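CalS11 (Micromonospora echinospora, PDB 3TOS) probably acts as an S-adenosylmethionine-dependent O-methyltransferase of calicheamicin biosynthesis, and is seen here with S-adenosyl-L-homocysteine, glutamate and sodium bound. Local coordinates at residues S33-E38 with L44-R49; D60-Q65 with P248-L253; L67-V72 with K209-A214. One frame throughout, in Å; residues are numbered along the deposited sequence. Where two conformers were deposited one is given.

In the fold
Contacts 2 and 3 belong to the Rossmann-like methyltransferase core, whereas contact 1 sits in the long loop between helices 17-31 and 50-65. The centres of contacts 2 and 3 are about 11 Å apart, and the two meet directly where Leu-253 and Val-213 pair between neighbouring strands of the central sheet; contact 3 is nested in the loop that contact 2 closes. Contact 1 lies about 28 Å from contact 2 and 34 Å from contact 3, centre to centre, with the Leu-46 side chain about 9 Å from a bound S-adenosyl-L-homocysteine. Pro-250 of contact 2 comes near the glutamate site, its side chain about 6 Å from that of Asp-216, while contact 3 is remote from the ligand sites.

Contact 1 of 3, residues S33-E38 with L44-R49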
loop_
_atom_site.group_PDB
_atom_site.type_symbol
_atom_site.label_atom_id
_atom_site.label_comp_id
_atom_site.label_asym_id
_atom_site.label_seq_id
_atom_site.Cartn_x
_atom_site.Cartn_y
_atom_site.Cartn_z
ATOM N N SER B 33 -39.309 -22.121 -24.029
ATOM C CA SER B 33 -38.110 -22.908 -23.661
ATOM C C SER B 33 -38.441 -24.402 -23.482
ATOM O O SER B 33 -39.475 -24.730 -22.946
ATOM C CB SER B 33 -37.581 -22.376 -22.344
ATOM O OG SER B 33 -36.388 -23.004 -22.001
ATOM N N PRO B 34 -37.524 -25.275 -23.897
ATOM C CA PRO B 34 -37.586 -26.682 -23.560
ATOM C C PRO B 34 -37.118 -26.985 -22.137
ATOM O O PRO B 34 -37.325 -28.126 -21.678
ATOM C CB PRO B 34 -36.619 -27.339 -24.550
ATOM C CG PRO B 34 -35.571 -26.250 -24.798
ATOM C CD PRO B 34 -36.402 -24.969 -24.806
ATOM N N ILE B 35 -36.554 -26.018 -21.430
ATOM C CA ILE B 35 -36.129 -26.282 -20.055
ATOM C C ILE B 35 -37.434 -26.550 -19.243
ATOM O O ILE B 35 -38.450 -25.803 -19.369
ATOM C CB ILE B 35 -35.451 -25.029 -19.464
ATOM C CG1 ILE B 35 -34.143 -24.782 -20.209
ATOM C CG2 ILE B 35 -35.135 -25.203 -17.963
ATOM C CD1 ILE B 35 -33.617 -23.294 -19.834
ATOM N N PRO B 36 -37.414 -27.557 -18.364
ATOM C CA PRO B 36 -38.600 -27.889 -17.544
ATOM C C PRO B 36 -39.037 -26.645 -16.772
ATOM O O PRO B 36 -38.148 -25.912 -16.311
ATOM C CB PRO B 36 -38.083 -29.002 -16.620
ATOM C CG PRO B 36 -36.934 -29.559 -17.242
ATOM C CD PRO B 36 -36.332 -28.518 -18.183
ATOM N N THR B 37 -40.342 -26.428 -16.617
ATOM C CA THR B 37 -40.862 -25.271 -15.914
ATOM C C THR B 37 -40.135 -24.948 -14.605
ATOM O O THR B 37 -39.789 -23.778 -14.326
ATOM C CB THR B 37 -42.383 -25.383 -15.694
ATOM O OG1 THR B 37 -42.951 -25.597 -16.993
ATOM C CG2 THR B 37 -42.968 -24.038 -15.048
ATOM N N GLU B 38 -39.929 -26.000 -13.803
ATOM C CA GLU B 38 -39.400 -25.830 -12.439
ATOM C C GLU B 38 -37.901 -25.505 -12.446
ATOM O O GLU B 38 -37.341 -25.185 -11.379
ATOM C CB GLU B 38 -39.700 -27.070 -11.581
ATOM C CG GLU B 38 -38.809 -28.221 -11.903
ATOM C CD GLU B 38 -39.300 -29.035 -13.109
ATOM O OE1 GLU B 38 -40.381 -28.736 -13.719
ATOM O OE2 GLU B 38 -38.568 -29.993 -13.451
ATOM N N LEU B 44 -31.850 -18.514 -15.258
ATOM C CA LEU B 44 -32.185 -17.187 -15.785
ATOM C C LEU B 44 -31.041 -16.444 -16.484
ATOM O O LEU B 44 -31.324 -15.664 -17.365
ATOM C CB LEU B 44 -32.789 -16.272 -14.685
ATOM C CG LEU B 44 -34.037 -16.879 -14.003
ATOM C CD1 LEU B 44 -34.350 -16.063 -12.717
ATOM C CD2 LEU B 44 -35.256 -16.831 -14.950
ATOM N N PRO B 45 -29.772 -16.690 -16.128
ATOM C CA PRO B 45 -28.744 -15.961 -16.883
ATOM C C PRO B 45 -28.730 -16.289 -18.379
ATOM O O PRO B 45 -28.163 -15.537 -19.174
ATOM C CB PRO B 45 -27.439 -16.387 -16.215
ATOM C CG PRO B 45 -27.881 -16.681 -14.781
ATOM C CD PRO B 45 -29.211 -17.353 -14.924
ATOM N N LEU B 46 -29.293 -17.441 -18.802
ATOM C CA LEU B 46 -29.467 -17.658 -20.267
ATOM C C LEU B 46 -30.160 -16.466 -20.931
ATOM O O LEU B 46 -29.867 -16.184 -22.090
ATOM C CB LEU B 46 -30.330 -18.875 -20.520
ATOM C CG LEU B 46 -29.634 -20.234 -20.147
ATOM C CD1 LEU B 46 -30.641 -21.395 -20.311
ATOM C CD2 LEU B 46 -28.392 -20.395 -21.051
ATOM N N PHE B 47 -31.068 -15.771 -20.220
ATOM C CA PHE B 47 -31.891 -14.746 -20.838
ATOM C C PHE B 47 -31.535 -13.315 -20.435
ATOM O O PHE B 47 -32.215 -12.360 -20.807
ATOM C CB PHE B 47 -33.356 -15.048 -20.516
ATOM C CG PHE B 47 -33.714 -16.469 -20.750
ATOM C CD1 PHE B 47 -33.826 -16.942 -22.074
ATOM C CD2 PHE B 47 -33.857 -17.364 -19.675
ATOM C CE1 PHE B 47 -34.056 -18.281 -22.328
ATOM C CE2 PHE B 47 -34.156 -18.741 -19.926
ATOM C CZ PHE B 47 -34.216 -19.201 -21.273
ATOM N N LEU B 48 -30.458 -13.197 -19.676
ATOM C CA LEU B 48 -30.028 -11.941 -19.055
ATOM C C LEU B 48 -28.902 -11.343 -19.926
ATOM O O LEU B 48 -27.740 -11.763 -19.816
ATOM C CB LEU B 48 -29.561 -12.214 -17.592
ATOM C CG LEU B 48 -29.080 -10.954 -16.794
ATOM C CD1 LEU B 48 -30.231 -10.083 -16.442
ATOM C CD2 LEU B 48 -28.307 -11.468 -15.522
ATOM N N ARG B 49 -29.252 -10.388 -20.803
ATOM C CA ARG B 49 -28.305 -9.886 -21.801
ATOM C C ARG B 49 -27.369 -8.862 -21.159
ATOM O O ARG B 49 -27.657 -8.341 -20.068
ATOM C CB ARG B 49 -29.074 -9.237 -22.970
ATOM C CG ARG B 49 -29.818 -7.991 -22.597
ATOM C CD ARG B 49 -30.667 -7.540 -23.761
ATOM N NE ARG B 49 -31.336 -6.271 -23.507
ATOM C CZ ARG B 49 -32.444 -6.109 -22.781
ATOM N NH1 ARG B 49 -33.016 -7.148 -22.135
ATOM N NH2 ARG B 49 -32.947 -4.865 -22.677
#
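Ile-35 and Leu-46 meet tip to tip: the CD1 methyl of Ile-35 lies 3.6 Å from CD1 of Leu-46. Ile-35 has two deposited conformers, and the one described has CG1 anti to its carbonyl carbon (chi1 -67°), while the extended chi2 (167°) carries CD1 on toward Leu-46. The same methyl also reaches the edge of the Phe-47 ring, near the ring plane, with Ile-35 CD1 4.4 Å from Phe-47 CZ. Both contacts hold for this conformer and may not hold in the other. One face of the ring is covered from within its own segment, by CB of Leu-46 lying over its centre.

Polar bonds shape each segment separately, and none crosses between them. Ser-33 OG accepts from Ile-35 N at 3.1 Å, forming an ST turn that bends the chain just ahead of Ile-35. On the other side, Phe-47 N bonds to Leu-44 O at 2.9 Å, closing the short 3-10 turn 44-46. The loop packs against a second subunit, whose Tyr-139 touches Phe-47 and Pro-34 and hydrogen-bonds through its hydroxyl to Ser-33 OG; His-147 of that subunit bonds to Leu-46 O.

Both segments belong to the connection between helices 17-31 and 50-65; Phe-47 packs back on Leu-30 of the first helix, and Arg-49 occupies the N-cap position of the second.

Contact 2 of 3, residues D60-Q65 with P248-L253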
loop_
_atom_site.group_PDB
_atom_site.type_symbol
_atom_site.label_atom_id
_atom_site.label_comp_id
_atom_site.label_asym_id
_atom_site.label_seq_id
_atom_site.Cartn_x
_atom_site.Cartn_y
_atom_site.Cartn_z
ATOM N N ASP B 60 -25.014 -4.255 -7.497
ATOM C CA ASP B 60 -24.155 -4.976 -6.584
ATOM C C ASP B 60 -22.978 -4.106 -6.120
ATOM O O ASP B 60 -22.610 -4.141 -4.940
ATOM C CB ASP B 60 -23.630 -6.281 -7.240
ATOM C CG ASP B 60 -22.645 -6.991 -6.385
ATOM O OD1 ASP B 60 -23.084 -7.566 -5.389
ATOM O OD2 ASP B 60 -21.446 -7.040 -6.713
ATOM N N ALA B 61 -22.406 -3.311 -7.031
ATOM C CA ALA B 61 -21.281 -2.441 -6.674
ATOM C C ALA B 61 -21.748 -1.363 -5.678
ATOM O O ALA B 61 -21.037 -1.073 -4.699
ATOM C CB ALA B 61 -20.707 -1.765 -7.929
ATOM N N LEU B 62 -22.932 -0.779 -5.896
ATOM C CA LEU B 62 -23.432 0.231 -4.933
ATOM C C LEU B 62 -23.729 -0.409 -3.575
ATOM O O LEU B 62 -23.323 0.131 -2.515
ATOM C CB LEU B 62 -24.710 0.910 -5.434
ATOM C CG LEU B 62 -24.529 1.714 -6.738
ATOM C CD1 LEU B 62 -25.912 2.230 -7.139
ATOM C CD2 LEU B 62 -23.567 2.961 -6.579
ATOM N N TYR B 63 -24.342 -1.594 -3.587
ATOM C CA TYR B 63 -24.681 -2.254 -2.329
ATOM C C TYR B 63 -23.413 -2.594 -1.554
ATOM O O TYR B 63 -23.306 -2.394 -0.341
ATOM C CB TYR B 63 -25.501 -3.521 -2.603
ATOM C CG TYR B 63 -26.257 -4.121 -1.408
ATOM C CD1 TYR B 63 -25.821 -3.946 -0.084
ATOM C CD2 TYR B 63 -27.463 -4.732 -1.587
ATOM C CE1 TYR B 63 -26.508 -4.455 0.973
ATOM C CE2 TYR B 63 -28.170 -5.222 -0.502
ATOM C CZ TYR B 63 -27.668 -5.164 0.738
ATOM O OH TYR B 63 -28.426 -5.683 1.773
ATOM N N ARG B 64 -22.407 -3.127 -2.250
ATOM C CA ARG B 64 -21.157 -3.455 -1.565
ATOM C C ARG B 64 -20.503 -2.251 -0.890
ATOM O O ARG B 64 -19.839 -2.395 0.120
ATOM C CB ARG B 64 -20.176 -4.113 -2.531
ATOM C CG ARG B 64 -20.574 -5.559 -2.840
ATOM C CD ARG B 64 -19.471 -6.227 -3.661
ATOM N NE ARG B 64 -19.409 -5.763 -5.053
ATOM C CZ ARG B 64 -18.434 -5.030 -5.598
ATOM N NH1 ARG B 64 -17.420 -4.575 -4.860
ATOM N NH2 ARG B 64 -18.505 -4.700 -6.890
ATOM N N GLN B 65 -20.730 -1.064 -1.434
ATOM C CA GLN B 65 -20.145 0.149 -0.834
ATOM C C GLN B 65 -20.801 0.594 0.448
ATOM O O GLN B 65 -20.188 1.384 1.182
ATOM C CB GLN B 65 -20.124 1.333 -1.822
ATOM C CG GLN B 65 -19.033 1.055 -2.902
ATOM C CD GLN B 65 -18.725 2.255 -3.794
ATOM O OE1 GLN B 65 -18.630 3.383 -3.332
ATOM N NE2 GLN B 65 -18.586 2.002 -5.086
ATOM N N PRO B 248 -22.324 4.375 -18.423
ATOM C CA PRO B 248 -22.751 5.791 -18.392
ATOM C C PRO B 248 -23.587 6.151 -17.169
ATOM O O PRO B 248 -23.657 7.347 -16.808
ATOM C CB PRO B 248 -23.617 5.907 -19.659
ATOM C CG PRO B 248 -24.148 4.514 -19.862
ATOM C CD PRO B 248 -22.984 3.611 -19.504
ATOM N N ALA B 249 -24.185 5.148 -16.523
ATOM C CA ALA B 249 -25.043 5.328 -15.318
ATOM C C ALA B 249 -24.876 4.040 -14.536
ATOM O O ALA B 249 -24.640 2.980 -15.145
ATOM C CB ALA B 249 -26.516 5.515 -15.731
ATOM N N PRO B 250 -25.053 4.101 -13.217
ATOM C CA PRO B 250 -25.427 5.304 -12.442
ATOM C C PRO B 250 -24.268 6.265 -12.199
ATOM O O PRO B 250 -23.076 5.883 -12.305
ATOM C CB PRO B 250 -25.871 4.694 -11.133
ATOM C CG PRO B 250 -24.929 3.548 -10.935
ATOM C CD PRO B 250 -24.861 2.913 -12.334
ATOM N N ALA B 251 -24.618 7.497 -11.861
ATOM C CA ALA B 251 -23.655 8.419 -11.291
ATOM C C ALA B 251 -23.928 8.424 -9.791
ATOM O O ALA B 251 -25.091 8.474 -9.381
ATOM C CB ALA B 251 -23.864 9.800 -11.847
ATOM N N TYR B 252 -22.882 8.385 -8.973
ATOM C CA TYR B 252 -23.136 8.278 -7.539
ATOM C C TYR B 252 -22.092 9.047 -6.769
ATOM O O TYR B 252 -20.978 9.257 -7.218
ATOM C CB TYR B 252 -23.129 6.786 -7.087
ATOM C CG TYR B 252 -21.781 6.128 -7.124
ATOM C CD1 TYR B 252 -21.216 5.681 -8.329
ATOM C CD2 TYR B 252 -21.085 5.902 -5.937
ATOM C CE1 TYR B 252 -19.971 5.079 -8.350
ATOM C CE2 TYR B 252 -19.838 5.305 -5.949
ATOM C CZ TYR B 252 -19.284 4.902 -7.164
ATOM O OH TYR B 252 -18.050 4.296 -7.131
ATOM N N LEU B 253 -22.507 9.503 -5.599
ATOM C CA LEU B 253 -21.596 10.212 -4.696
ATOM C C LEU B 253 -21.633 9.570 -3.295
ATOM O O LEU B 253 -22.622 8.963 -2.896
ATOM C CB LEU B 253 -21.990 11.690 -4.644
ATOM C CG LEU B 253 -23.369 12.020 -4.069
ATOM C CD1 LEU B 253 -23.257 12.195 -2.527
ATOM C CD2 LEU B 253 -23.816 13.338 -4.708
#
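Leu-62 lays its CD2 methyl over one face of the Tyr-252 ring, offset toward the rim at the CG end, in a CH-pi contact. CD2 of Leu-62 is 4.0 Å from the centroid of the Tyr-252 ring and 24° off the ring normal; its closest ring atom is Tyr-252 CG, at 3.7 Å. The other branch of the leucine is turned to Pro-250, two residues before Tyr-252 and just ahead of the strand: Leu-62 CD1 is 4.1 Å from Pro-250 CG, the leucine branch and the proline ring running alongside each other and pointing opposite ways. Pro-250 follows a cis peptide bond.

Here helix 50-65 packs against the central sheet of the Rossmann-like methyltransferase fold. Strand 251-254 runs antiparallel beside strand 211-215, and Ala-214 of that strand touches both Leu-62 and Tyr-252. Pro-250 also packs on Tyr-187; its side chain is about 6 Å from that of Asp-216, which binds glutamate.

Three residues on from Leu-62, Gln-65 takes up the polar end of the same tyrosine. Its NE2 donates to Tyr-252 OH over 3.1 Å, nearly straight at 178°, and the hydroxyl oxygen lies in the amide plane. An extended chain beyond CG brings the amide there, while its plane stands 74° from that of the ring. Gln-65 OE1 comes within 3.5 Å of Tyr-252 CE2, approaching obliquely. On the helix itself, Arg-64 NE forms a salt bridge with Asp-60 OD2 at 2.9 Å, coming from above the carboxylate plane; the second carboxylate oxygen, OD1, hydrogen-bonds to Tyr-94 in helix 82-94.

Contact 3 of 3, residues L67-V72 with K209-A214; sequences LDVPGV and KGSIVA
Val-69 has more surface buried here than any other residue, and its two methyls divide the work. CG2 turns to the backbone of Gly-210, lying 3.8 Å from Gly-210 O, while CG1 faces the side chain of Ser-211, with Val-69 CG1 4.2 Å from Ser-211 OG. With CG1 anti to the backbone N (chi1 179°), the fork of the valine spreads over these two consecutive residues. Arg-242 of a neighbouring subunit also packs on the valine. No hydrogen bond crosses between the segments, so they meet through van der Waals packing alone.

Gly-210 offers peptide atoms to the valine where the chain turns a corner at 209-210. Its backbone angles (phi 107°, psi -21°) would press a beta carbon against the preceding carbonyl oxygen, and such a carbon would also point toward Val-69. The glycine therefore lets the chain make this turn with the valine methyl close by.

Ser-211 comes next, and its hydroxyl has polar partners beyond this contact. OG hydrogen-bonds to Ile-183 O and to Thr-208 N, linking the corner to the neighbouring strand 183-188 and to the residue just before the segment. Its approach to the valine methyl is therefore secondary to those bonds.

In the Rossmann-like sheet, segment 67-72 forms the link from helix 50-65 into strand 72-76, and segment 209-214 comprises the corner and most of strand 211-215. Strand 183-188 lies between those two strands, with its Ala-184 against Val-69.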
loop_
_atom_site.group_PDB
_atom_site.type_symbol
_atom_site.label_atom_id
_atom_site.label_comp_id
_atom_site.label_asym_id
_atom_site.label_seq_id
_atom_site.Cartn_x
_atom_site.Cartn_y
_atom_site.Cartn_z
ATOM N N LEU B 67 -22.106 -1.815 2.795
ATOM C CA LEU B 67 -22.196 -2.947 3.715
ATOM C C LEU B 67 -21.675 -2.529 5.109
ATOM O O LEU B 67 -22.039 -3.157 6.104
ATOM C CB LEU B 67 -21.371 -4.127 3.171
ATOM C CG LEU B 67 -22.146 -4.799 2.016
ATOM C CD1 LEU B 67 -21.273 -5.932 1.532
ATOM C CD2 LEU B 67 -23.590 -5.340 2.395
ATOM N N ASP B 68 -20.854 -1.481 5.198
ATOM C CA ASP B 68 -20.407 -0.999 6.511
ATOM C C ASP B 68 -21.078 0.333 6.877
ATOM O O ASP B 68 -20.544 1.074 7.691
ATOM C CB ASP B 68 -18.850 -0.861 6.586
ATOM C CG ASP B 68 -18.294 0.176 5.622
ATOM O OD1 ASP B 68 -19.058 0.691 4.744
ATOM O OD2 ASP B 68 -17.065 0.443 5.715
ATOM N N VAL B 69 -22.245 0.643 6.283
ATOM C CA VAL B 69 -22.967 1.860 6.619
ATOM C C VAL B 69 -24.353 1.434 7.190
ATOM O O VAL B 69 -25.023 0.584 6.615
ATOM C CB VAL B 69 -23.156 2.755 5.398
ATOM C CG1 VAL B 69 -23.948 4.047 5.771
ATOM C CG2 VAL B 69 -21.783 3.103 4.766
ATOM N N PRO B 70 -24.792 1.994 8.337
ATOM C CA PRO B 70 -26.104 1.628 8.895
ATOM C C PRO B 70 -27.212 2.181 7.995
ATOM O O PRO B 70 -26.997 3.048 7.162
ATOM C CB PRO B 70 -26.118 2.303 10.283
ATOM C CG PRO B 70 -25.095 3.288 10.262
ATOM C CD PRO B 70 -24.066 2.936 9.197
ATOM N N GLY B 71 -28.399 1.673 8.175
ATOM C CA GLY B 71 -29.570 2.239 7.507
ATOM C C GLY B 71 -30.213 1.400 6.447
ATOM O O GLY B 71 -29.915 0.217 6.280
ATOM N N VAL B 72 -31.094 2.039 5.726
ATOM C CA VAL B 72 -31.982 1.407 4.730
ATOM C C VAL B 72 -31.560 1.738 3.310
ATOM O O VAL B 72 -30.706 2.581 3.053
ATOM C CB VAL B 72 -33.468 1.805 4.962
ATOM C CG1 VAL B 72 -33.869 1.604 6.461
ATOM C CG2 VAL B 72 -33.681 3.266 4.589
ATOM N N LYS B 209 -22.168 10.501 6.727
ATOM C CA LYS B 209 -20.996 10.524 5.846
ATOM C C LYS B 209 -20.737 9.082 5.429
ATOM O O LYS B 209 -20.589 8.193 6.302
ATOM C CB LYS B 209 -19.769 11.105 6.492
ATOM C CG LYS B 209 -19.954 12.508 6.860
ATOM C CD LYS B 209 -18.547 13.030 7.344
ATOM C CE LYS B 209 -18.576 14.308 8.063
ATOM N NZ LYS B 209 -17.178 14.760 8.202
ATOM N N GLY B 210 -20.663 8.843 4.109
ATOM C CA GLY B 210 -20.486 7.477 3.637
ATOM C C GLY B 210 -21.769 6.912 3.008
ATOM O O GLY B 210 -21.705 5.929 2.267
ATOM N N SER B 211 -22.934 7.492 3.345
ATOM C CA SER B 211 -24.144 7.132 2.587
ATOM C C SER B 211 -23.940 7.358 1.099
ATOM O O SER B 211 -23.271 8.295 0.689
ATOM C CB SER B 211 -25.372 7.930 3.048
ATOM O OG SER B 211 -25.710 7.579 4.398
ATOM N N ILE B 212 -24.520 6.501 0.284
ATOM C CA ILE B 212 -24.376 6.720 -1.149
ATOM C C ILE B 212 -25.664 7.290 -1.723
ATOM O O ILE B 212 -26.759 6.776 -1.417
ATOM C CB ILE B 212 -24.068 5.358 -1.908
ATOM C CG1 ILE B 212 -22.761 4.784 -1.373
ATOM C CG2 ILE B 212 -24.134 5.567 -3.495
ATOM C CD1 ILE B 212 -21.556 5.577 -1.759
ATOM N N VAL B 213 -25.527 8.303 -2.576
ATOM C CA VAL B 213 -26.642 8.872 -3.314
ATOM C C VAL B 213 -26.370 8.640 -4.793
ATOM O O VAL B 213 -25.339 9.083 -5.308
ATOM C CB VAL B 213 -26.820 10.373 -3.017
ATOM C CG1 VAL B 213 -27.986 10.950 -3.857
ATOM C CG2 VAL B 213 -27.067 10.523 -1.496
ATOM N N ALA B 214 -27.242 7.865 -5.442
ATOM C CA ALA B 214 -27.044 7.502 -6.852
ATOM C C ALA B 214 -28.164 7.990 -7.762
ATOM O O ALA B 214 -29.302 8.127 -7.318
ATOM C CB ALA B 214 -26.899 5.982 -6.977
#